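Long-range contacts in uncharacterized CBS domain-containing proteins (Corynebacterium glutamicum, PDB 2P3H), which is a membrane protein of unknown function that may bind flavin adenine dinucleotide, seen here as its CorC_HlyC (transporter-associated) domain alone: residues I16-L22 / Y38-L44; L44-H48 / V58-P62. Where two conformers were deposited one is given. Numbering follows the deposited sequence.

The two contacts follow one another along the chain and share helix 41-49: interaction 1 holds its N-terminal turn, interaction 2 packs its middle and later part on strand 58-62. Their centres lie about 11 Å apart. Leu44 belongs to both, with CD2 3.9 Å from Leu22 CD2 in interaction 1 and CG 3.7 Å from Ile61 CD1 in interaction 2. The chemistry differs: interaction 1 combines four direct hydrogen bonds with apolar packing, whereas interaction 2 relies on apolar and CH-pi packing plus one water bridge. Strands 92-100 and 80-89 lie between 13-17 and 58-62 in the antiparallel sheet, and the helix touches both (Ile41 and Leu45 on Leu96, Leu45 on Ile83), so it runs across them.

Interaction 1: residues I16-L22 / Y38-L44; sequences IDGDTPL and YETISGL
This is a backbone-bonded contact between two loops that each lead into a helix: the exit of strand 13-17, running into helix 22-29, meets the start of helix 41-49. Asp17 to Thr20 form a type I beta turn, in which Thr20 OG1 donates to Asp17 O (2.7 Å). Beyond it, Pro21 and Thr40 form a single beta bridge (CA-CA 4.3 Å), with Ile41 N donating to Thr20 O (2.9 Å) and Leu22 N to Glu39 O (2.9 Å). Gly18 O receives both Ser42 N (3.2 Å) and, with chi1 m, Ser42 OG (2.7 Å). Thr40, chi1 p, accepts from Gly43 N at OG1 (3.3 Å). Alongside these hydrogen bonds, Leu22 (m, t) sends CD1 to the ring edge of Tyr38 at CD1 (3.4 Å) and CD2 to Leu44 CD2 (3.9 Å); Ile16 CD1 lies 3.8 Å from Ile41 CG2, and both isoleucines also touch Leu96 of strand 92-100. Asp17 turns its carboxylate away, to a salt bridge with Lys95. Pro21 and Thr40 occupy the N-cap positions of their helices, and the hydroxyl of Thr40 makes the classical N-cap bond, here combined with an isolated beta bridge.

Interaction 2: residues L44-H48 / V58-P62; sequences LLFDH and VIEIP
Residues 44-48 are helical, with His48 N donating to Leu44 O (2.8 Å), and 58-62 form an extended edge strand of the chain's sheet. The two short axes cross almost perpendicularly, at 92°, with a closest approach of 9.9 Å; the nearest CA pairs are Leu45-Ile59 (7.4 Å) and His48-Ile61 (8.1 Å). Ile59 and Ile61 direct their CA-to-CB bonds toward the helix, whereas that of Glu60 points away and its carboxylate pairs with Arg82 of strand 80-89. Ile61 (m, t) brings CD1 to 3.7 Å from Leu44 CG and 4.0 Å from Leu45 CD2, and Leu45 CD2 is also 4.0 Å from Ile59 CG2. His48, chi1 t, puts CD2 3.6 Å from Ile59 CG2 and one ring face over Ile61 CG1, a CH-pi contact at 4.2 Å to the centroid. A water bridges His48 NE2 (2.8 Å) and Glu60 O (3.2 Å), donating to the latter. With no direct hydrogen bond between the segments, this is a helix lying across an antiparallel sheet, held by apolar and CH-pi packing, with one water-mediated link at exposed His48.

Interaction 1: residues I16-L22 / Y38-L44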
ATOM      1  N   ILE A  16      -9.158   2.989  -1.367  1.00 31.21           N
ATOM      2  CA  ILE A  16      -8.572   3.715  -2.501  1.00 31.23           C
ATOM      3  C   ILE A  16      -8.847   3.009  -3.817  1.00 31.91           C
ATOM      4  O   ILE A  16      -9.123   1.804  -3.847  1.00 31.78           O
ATOM      5  CB  ILE A  16      -7.037   3.972  -2.331  1.00 31.13           C
ATOM      6  CG1 ILE A  16      -6.232   2.683  -2.577  1.00 31.45           C
ATOM      7  CG2 ILE A  16      -6.719   4.539  -0.915  1.00 31.15           C
ATOM      8  CD1 ILE A  16      -4.691   2.896  -2.552  1.00 32.04           C
ATOM      9  N   ASP A  17      -8.771   3.764  -4.908  1.00 31.67           N
ATOM     10  CA  ASP A  17      -8.872   3.199  -6.254  1.00 31.84           C
ATOM     11  C   ASP A  17      -7.647   2.379  -6.641  1.00 32.41           C
ATOM     12  O   ASP A  17      -6.533   2.616  -6.159  1.00 32.66           O
ATOM     13  CB  ASP A  17      -9.075   4.317  -7.272  1.00 31.23           C
ATOM     14  CG  ASP A  17     -10.423   4.978  -7.134  1.00 34.87           C
ATOM     15  OD1 ASP A  17     -11.281   4.436  -6.410  1.00 37.23           O
ATOM     16  OD2 ASP A  17     -10.628   6.043  -7.750  1.00 34.51           O
ATOM     17  N   GLY A  18      -7.857   1.439  -7.550  1.00 33.83           N
ATOM     18  CA  GLY A  18      -6.787   0.534  -7.967  1.00 33.07           C
ATOM     19  C   GLY A  18      -5.677   1.223  -8.732  1.00 33.72           C
ATOM     20  O   GLY A  18      -4.552   0.710  -8.771  1.00 34.20           O
ATOM     21  N   ASP A  19      -5.980   2.375  -9.331  1.00 32.93           N
ATOM     22  CA  ASP A  19      -5.007   3.114 -10.139  1.00 33.83           C
ATOM     23  C   ASP A  19      -4.444   4.339  -9.423  1.00 33.39           C
ATOM     24  O   ASP A  19      -3.841   5.225 -10.037  1.00 32.63           O
ATOM     25  CB  ASP A  19      -5.618   3.496 -11.488  1.00 35.02           C
ATOM     26  CG  ASP A  19      -6.711   4.542 -11.364  1.00 35.58           C
ATOM     27  OD1 ASP A  19      -7.127   4.882 -10.233  1.00 38.27           O
ATOM     28  OD2 ASP A  19      -7.151   5.034 -12.422  1.00 37.60           O
ATOM     29  N   THR A  20      -4.596   4.367  -8.105  1.00 32.69           N
ATOM     30  CA  THR A  20      -4.077   5.488  -7.325  1.00 32.69           C
ATOM     31  C   THR A  20      -2.555   5.621  -7.473  1.00 32.33           C
ATOM     32  O   THR A  20      -1.833   4.656  -7.245  1.00 33.13           O
ATOM     33  CB  THR A  20      -4.424   5.316  -5.837  1.00 31.54           C
ATOM     34  OG1 THR A  20      -5.850   5.186  -5.687  1.00 33.78           O
ATOM     35  CG2 THR A  20      -3.948   6.533  -5.039  1.00 31.14           C
ATOM     36  N   PRO A  21      -2.076   6.813  -7.848  1.00 32.99           N
ATOM     37  CA  PRO A  21      -0.633   7.023  -7.969  1.00 32.98           C
ATOM     38  C   PRO A  21       0.062   6.773  -6.646  1.00 32.88           C
ATOM     39  O   PRO A  21      -0.470   7.139  -5.585  1.00 32.91           O
ATOM     40  CB  PRO A  21      -0.542   8.498  -8.363  1.00 32.62           C
ATOM     41  CG  PRO A  21      -1.877   8.755  -9.126  1.00 33.78           C
ATOM     42  CD  PRO A  21      -2.842   8.021  -8.255  1.00 33.25           C
ATOM     43  N   LEU A  22       1.228   6.136  -6.690  1.00 33.22           N
ATOM     44  CA  LEU A  22       1.945   5.829  -5.465  1.00 34.48           C
ATOM     45  C   LEU A  22       2.325   7.048  -4.646  1.00 34.36           C
ATOM     46  O   LEU A  22       2.251   7.007  -3.420  1.00 34.70           O
ATOM     47  CB  LEU A  22       3.197   4.986  -5.762  1.00 34.15           C
ATOM     48  CG  LEU A  22       2.810   3.542  -6.066  1.00 36.82           C
ATOM     49  CD1 LEU A  22       3.991   2.781  -6.641  1.00 37.17           C
ATOM     50  CD2 LEU A  22       2.255   2.825  -4.819  1.00 38.33           C
ATOM     51  N   TYR A  38       6.887   0.508 -11.641  1.00 35.76           N
ATOM     52  CA  TYR A  38       5.441   0.704 -11.487  1.00 35.23           C
ATOM     53  C   TYR A  38       5.200   2.098 -10.938  1.00 34.66           C
ATOM     54  O   TYR A  38       6.128   2.707 -10.374  1.00 34.75           O
ATOM     55  CB  TYR A  38       4.827  -0.359 -10.547  1.00 35.96           C
ATOM     56  CG  TYR A  38       5.654  -0.612  -9.304  1.00 35.45           C
ATOM     57  CD1 TYR A  38       5.641   0.295  -8.253  1.00 36.36           C
ATOM     58  CD2 TYR A  38       6.481  -1.744  -9.199  1.00 36.11           C
ATOM     59  CE1 TYR A  38       6.423   0.088  -7.107  1.00 35.19           C
ATOM     60  CE2 TYR A  38       7.264  -1.966  -8.048  1.00 36.70           C
ATOM     61  CZ  TYR A  38       7.224  -1.034  -7.012  1.00 38.18           C
ATOM     62  OH  TYR A  38       7.970  -1.215  -5.866  1.00 37.00           O
ATOM     63  N   GLU A  39       3.976   2.604 -11.098  1.00 33.84           N
ATOM     64  CA  GLU A  39       3.660   3.955 -10.626  0.50 33.58           C
ATOM     65  C   GLU A  39       2.324   4.053  -9.889  1.00 33.45           C
ATOM     66  O   GLU A  39       2.036   5.079  -9.266  1.00 34.10           O
ATOM     67  CB  GLU A  39       3.738   4.980 -11.772  0.50 33.77           C
ATOM     68  CG  GLU A  39       2.659   4.832 -12.823  0.50 31.80           C
ATOM     69  CD  GLU A  39       2.767   5.854 -13.944  0.50 34.05           C
ATOM     70  OE1 GLU A  39       3.888   6.106 -14.433  0.50 32.49           O
ATOM     71  OE2 GLU A  39       1.711   6.390 -14.344  0.50 33.23           O
ATOM     72  N   THR A  40       1.528   2.985  -9.912  1.00 33.11           N
ATOM     73  CA  THR A  40       0.258   2.961  -9.177  1.00 32.19           C
ATOM     74  C   THR A  40       0.257   1.892  -8.113  1.00 32.25           C
ATOM     75  O   THR A  40       1.068   0.953  -8.154  1.00 31.21           O
ATOM     76  CB  THR A  40      -1.001   2.710 -10.070  1.00 32.97           C
ATOM     77  OG1 THR A  40      -1.022   1.356 -10.546  1.00 32.95           O
ATOM     78  CG2 THR A  40      -1.090   3.690 -11.238  1.00 34.43           C
ATOM     79  N   ILE A  41      -0.687   2.020  -7.187  1.00 32.05           N
ATOM     80  CA  ILE A  41      -0.832   1.013  -6.125  1.00 32.69           C
ATOM     81  C   ILE A  41      -0.963  -0.414  -6.701  1.00 33.12           C
ATOM     82  O   ILE A  41      -0.292  -1.340  -6.221  1.00 33.34           O
ATOM     83  CB  ILE A  41      -1.958   1.393  -5.111  1.00 32.98           C
ATOM     84  CG1 ILE A  41      -1.940   0.441  -3.913  1.00 32.40           C
ATOM     85  CG2 ILE A  41      -3.333   1.367  -5.762  1.00 33.10           C
ATOM     86  CD1 ILE A  41      -0.544   0.392  -3.135  1.00 34.52           C
ATOM     87  N   SER A  42      -1.778  -0.599  -7.746  1.00 32.63           N
ATOM     88  CA  SER A  42      -1.920  -1.958  -8.315  1.00 32.77           C
ATOM     89  C   SER A  42      -0.637  -2.468  -8.940  1.00 33.16           C
ATOM     90  O   SER A  42      -0.318  -3.657  -8.850  1.00 32.70           O
ATOM     91  CB  SER A  42      -3.088  -2.034  -9.301  1.00 33.21           C
ATOM     92  OG  SER A  42      -4.295  -1.948  -8.574  1.00 34.27           O
ATOM     93  N   GLY A  43       0.108  -1.564  -9.574  1.00 32.51           N
ATOM     94  CA  GLY A  43       1.386  -1.935 -10.174  1.00 33.43           C
ATOM     95  C   GLY A  43       2.320  -2.488  -9.103  1.00 33.22           C
ATOM     96  O   GLY A  43       3.032  -3.488  -9.334  1.00 33.47           O
ATOM     97  N   LEU A  44       2.336  -1.828  -7.947  1.00 32.71           N
ATOM     98  CA  LEU A  44       3.148  -2.292  -6.803  0.50 32.66           C
ATOM     99  C   LEU A  44       2.696  -3.686  -6.358  1.00 33.11           C
ATOM    100  O   LEU A  44       3.513  -4.579  -6.127  1.00 33.75           O
ATOM    101  CB  LEU A  44       3.032  -1.293  -5.641  0.50 31.83           C
ATOM    102  CG  LEU A  44       3.564  -1.709  -4.261  0.50 31.38           C
ATOM    103  CD1 LEU A  44       5.087  -1.939  -4.286  0.50 30.44           C
ATOM    104  CD2 LEU A  44       3.190  -0.660  -3.244  0.50 30.48           C
TER

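Interaction 2: residues L44-H48 / V58-P62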
ATOM      1  N   LEU A  44       2.336  -1.828  -7.947  1.00 32.71           N
ATOM      2  CA  LEU A  44       3.148  -2.292  -6.803  0.50 32.66           C
ATOM      3  C   LEU A  44       2.696  -3.686  -6.358  1.00 33.11           C
ATOM      4  O   LEU A  44       3.513  -4.579  -6.127  1.00 33.75           O
ATOM      5  CB  LEU A  44       3.032  -1.293  -5.641  0.50 31.83           C
ATOM      6  CG  LEU A  44       3.564  -1.709  -4.261  0.50 31.38           C
ATOM      7  CD1 LEU A  44       5.087  -1.939  -4.286  0.50 30.44           C
ATOM      8  CD2 LEU A  44       3.190  -0.660  -3.244  0.50 30.48           C
ATOM      9  N   LEU A  45       1.381  -3.852  -6.211  1.00 34.79           N
ATOM     10  CA  LEU A  45       0.789  -5.131  -5.808  1.00 34.59           C
ATOM     11  C   LEU A  45       1.140  -6.262  -6.769  1.00 35.35           C
ATOM     12  O   LEU A  45       1.578  -7.337  -6.326  1.00 34.12           O
ATOM     13  CB  LEU A  45      -0.730  -5.005  -5.681  1.00 34.96           C
ATOM     14  CG  LEU A  45      -1.277  -4.110  -4.581  1.00 36.41           C
ATOM     15  CD1 LEU A  45      -2.798  -4.170  -4.596  1.00 37.71           C
ATOM     16  CD2 LEU A  45      -0.707  -4.486  -3.205  1.00 37.22           C
ATOM     17  N   PHE A  46       0.989  -6.027  -8.076  1.00 34.09           N
ATOM     18  CA  PHE A  46       1.389  -7.040  -9.049  1.00 34.41           C
ATOM     19  C   PHE A  46       2.870  -7.367  -8.947  1.00 35.83           C
ATOM     20  O   PHE A  46       3.262  -8.538  -9.022  1.00 35.47           O
ATOM     21  CB  PHE A  46       1.063  -6.606 -10.487  1.00 34.29           C
ATOM     22  CG  PHE A  46      -0.380  -6.797 -10.876  1.00 33.08           C
ATOM     23  CD1 PHE A  46      -0.937  -8.072 -10.953  1.00 34.51           C
ATOM     24  CD2 PHE A  46      -1.176  -5.698 -11.221  1.00 31.96           C
ATOM     25  CE1 PHE A  46      -2.280  -8.251 -11.345  1.00 34.47           C
ATOM     26  CE2 PHE A  46      -2.523  -5.863 -11.605  1.00 33.79           C
ATOM     27  CZ  PHE A  46      -3.068  -7.154 -11.676  1.00 34.08           C
ATOM     28  N   ASP A  47       3.694  -6.333  -8.794  1.00 35.87           N
ATOM     29  CA  ASP A  47       5.129  -6.549  -8.668  1.00 37.60           C
ATOM     30  C   ASP A  47       5.479  -7.403  -7.428  1.00 38.46           C
ATOM     31  O   ASP A  47       6.250  -8.365  -7.535  1.00 38.78           O
ATOM     32  CB  ASP A  47       5.845  -5.204  -8.656  1.00 36.78           C
ATOM     33  CG  ASP A  47       7.350  -5.350  -8.724  1.00 38.97           C
ATOM     34  OD1 ASP A  47       7.906  -5.266  -9.824  1.00 37.56           O
ATOM     35  OD2 ASP A  47       7.958  -5.577  -7.671  1.00 38.72           O
ATOM     36  N   HIS A  48       4.897  -7.062  -6.276  1.00 39.94           N
ATOM     37  CA  HIS A  48       5.117  -7.762  -4.989  1.00 41.80           C
ATOM     38  C   HIS A  48       4.607  -9.217  -4.997  1.00 42.42           C
ATOM     39  O   HIS A  48       5.324 -10.145  -4.592  1.00 43.09           O
ATOM     40  CB  HIS A  48       4.442  -6.974  -3.850  1.00 42.35           C
ATOM     41  CG  HIS A  48       4.761  -7.484  -2.472  1.00 43.87           C
ATOM     42  ND1 HIS A  48       5.778  -6.953  -1.701  1.00 46.54           N
ATOM     43  CD2 HIS A  48       4.214  -8.485  -1.737  1.00 43.75           C
ATOM     44  CE1 HIS A  48       5.837  -7.601  -0.549  1.00 44.53           C
ATOM     45  NE2 HIS A  48       4.902  -8.536  -0.547  1.00 45.29           N
ATOM     46  N   VAL A  58      -4.965 -10.656   0.461  1.00 34.35           N
ATOM     47  CA  VAL A  58      -4.382  -9.689   1.395  1.00 35.01           C
ATOM     48  C   VAL A  58      -2.886  -9.676   1.171  1.00 35.19           C
ATOM     49  O   VAL A  58      -2.230 -10.717   1.156  1.00 35.39           O
ATOM     50  CB  VAL A  58      -4.674 -10.050   2.862  1.00 35.20           C
ATOM     51  CG1 VAL A  58      -3.988  -9.046   3.825  1.00 36.71           C
ATOM     52  CG2 VAL A  58      -6.188 -10.118   3.096  1.00 36.21           C
ATOM     53  N   ILE A  59      -2.345  -8.487   0.967  1.00 34.72           N
ATOM     54  CA  ILE A  59      -0.930  -8.383   0.669  1.00 36.02           C
ATOM     55  C   ILE A  59      -0.380  -7.411   1.694  1.00 35.77           C
ATOM     56  O   ILE A  59      -0.928  -6.346   1.873  1.00 35.08           O
ATOM     57  CB  ILE A  59      -0.688  -7.821  -0.748  1.00 36.54           C
ATOM     58  CG1 ILE A  59      -1.177  -8.817  -1.810  1.00 38.78           C
ATOM     59  CG2 ILE A  59       0.789  -7.521  -0.984  1.00 37.36           C
ATOM     60  CD1 ILE A  59      -2.572  -8.519  -2.275  1.00 43.87           C
ATOM     61  N   GLU A  60       0.700  -7.791   2.353  1.00 33.84           N
ATOM     62  CA  GLU A  60       1.312  -6.904   3.335  1.00 34.71           C
ATOM     63  C   GLU A  60       2.677  -6.394   2.846  1.00 33.16           C
ATOM     64  O   GLU A  60       3.535  -7.166   2.476  1.00 32.36           O
ATOM     65  CB  GLU A  60       1.367  -7.586   4.715  1.00 35.38           C
ATOM     66  CG  GLU A  60      -0.097  -7.777   5.296  1.00 37.32           C
ATOM     67  CD  GLU A  60      -0.182  -8.423   6.681  1.00 39.80           C
ATOM     68  OE1 GLU A  60       0.895  -8.717   7.306  1.00 39.92           O
ATOM     69  OE2 GLU A  60      -1.354  -8.638   7.151  1.00 39.09           O
ATOM     70  N   ILE A  61       2.849  -5.077   2.819  1.00 31.84           N
ATOM     71  CA  ILE A  61       4.070  -4.449   2.286  1.00 33.65           C
ATOM     72  C   ILE A  61       4.737  -3.592   3.385  1.00 32.33           C
ATOM     73  O   ILE A  61       4.097  -2.704   3.983  1.00 31.49           O
ATOM     74  CB  ILE A  61       3.743  -3.559   1.034  1.00 34.38           C
ATOM     75  CG1 ILE A  61       3.011  -4.442  -0.005  1.00 36.71           C
ATOM     76  CG2 ILE A  61       5.014  -2.857   0.474  1.00 34.18           C
ATOM     77  CD1 ILE A  61       2.860  -3.912  -1.385  1.00 37.62           C
ATOM     78  N   PRO A  62       6.021  -3.843   3.636  1.00 31.48           N
ATOM     79  CA  PRO A  62       6.785  -3.012   4.585  1.00 30.49           C
ATOM     80  C   PRO A  62       6.991  -1.607   4.041  1.00 30.47           C
ATOM     81  O   PRO A  62       7.253  -1.437   2.837  1.00 30.79           O
ATOM     82  CB  PRO A  62       8.142  -3.726   4.677  1.00 32.02           C
ATOM     83  CG  PRO A  62       7.906  -5.111   4.130  1.00 32.54           C
ATOM     84  CD  PRO A  62       6.831  -4.945   3.079  1.00 32.60           C
TER
HETATM   85  O   HOH W   1       4.512 -10.111   1.733  1.00 49.19           O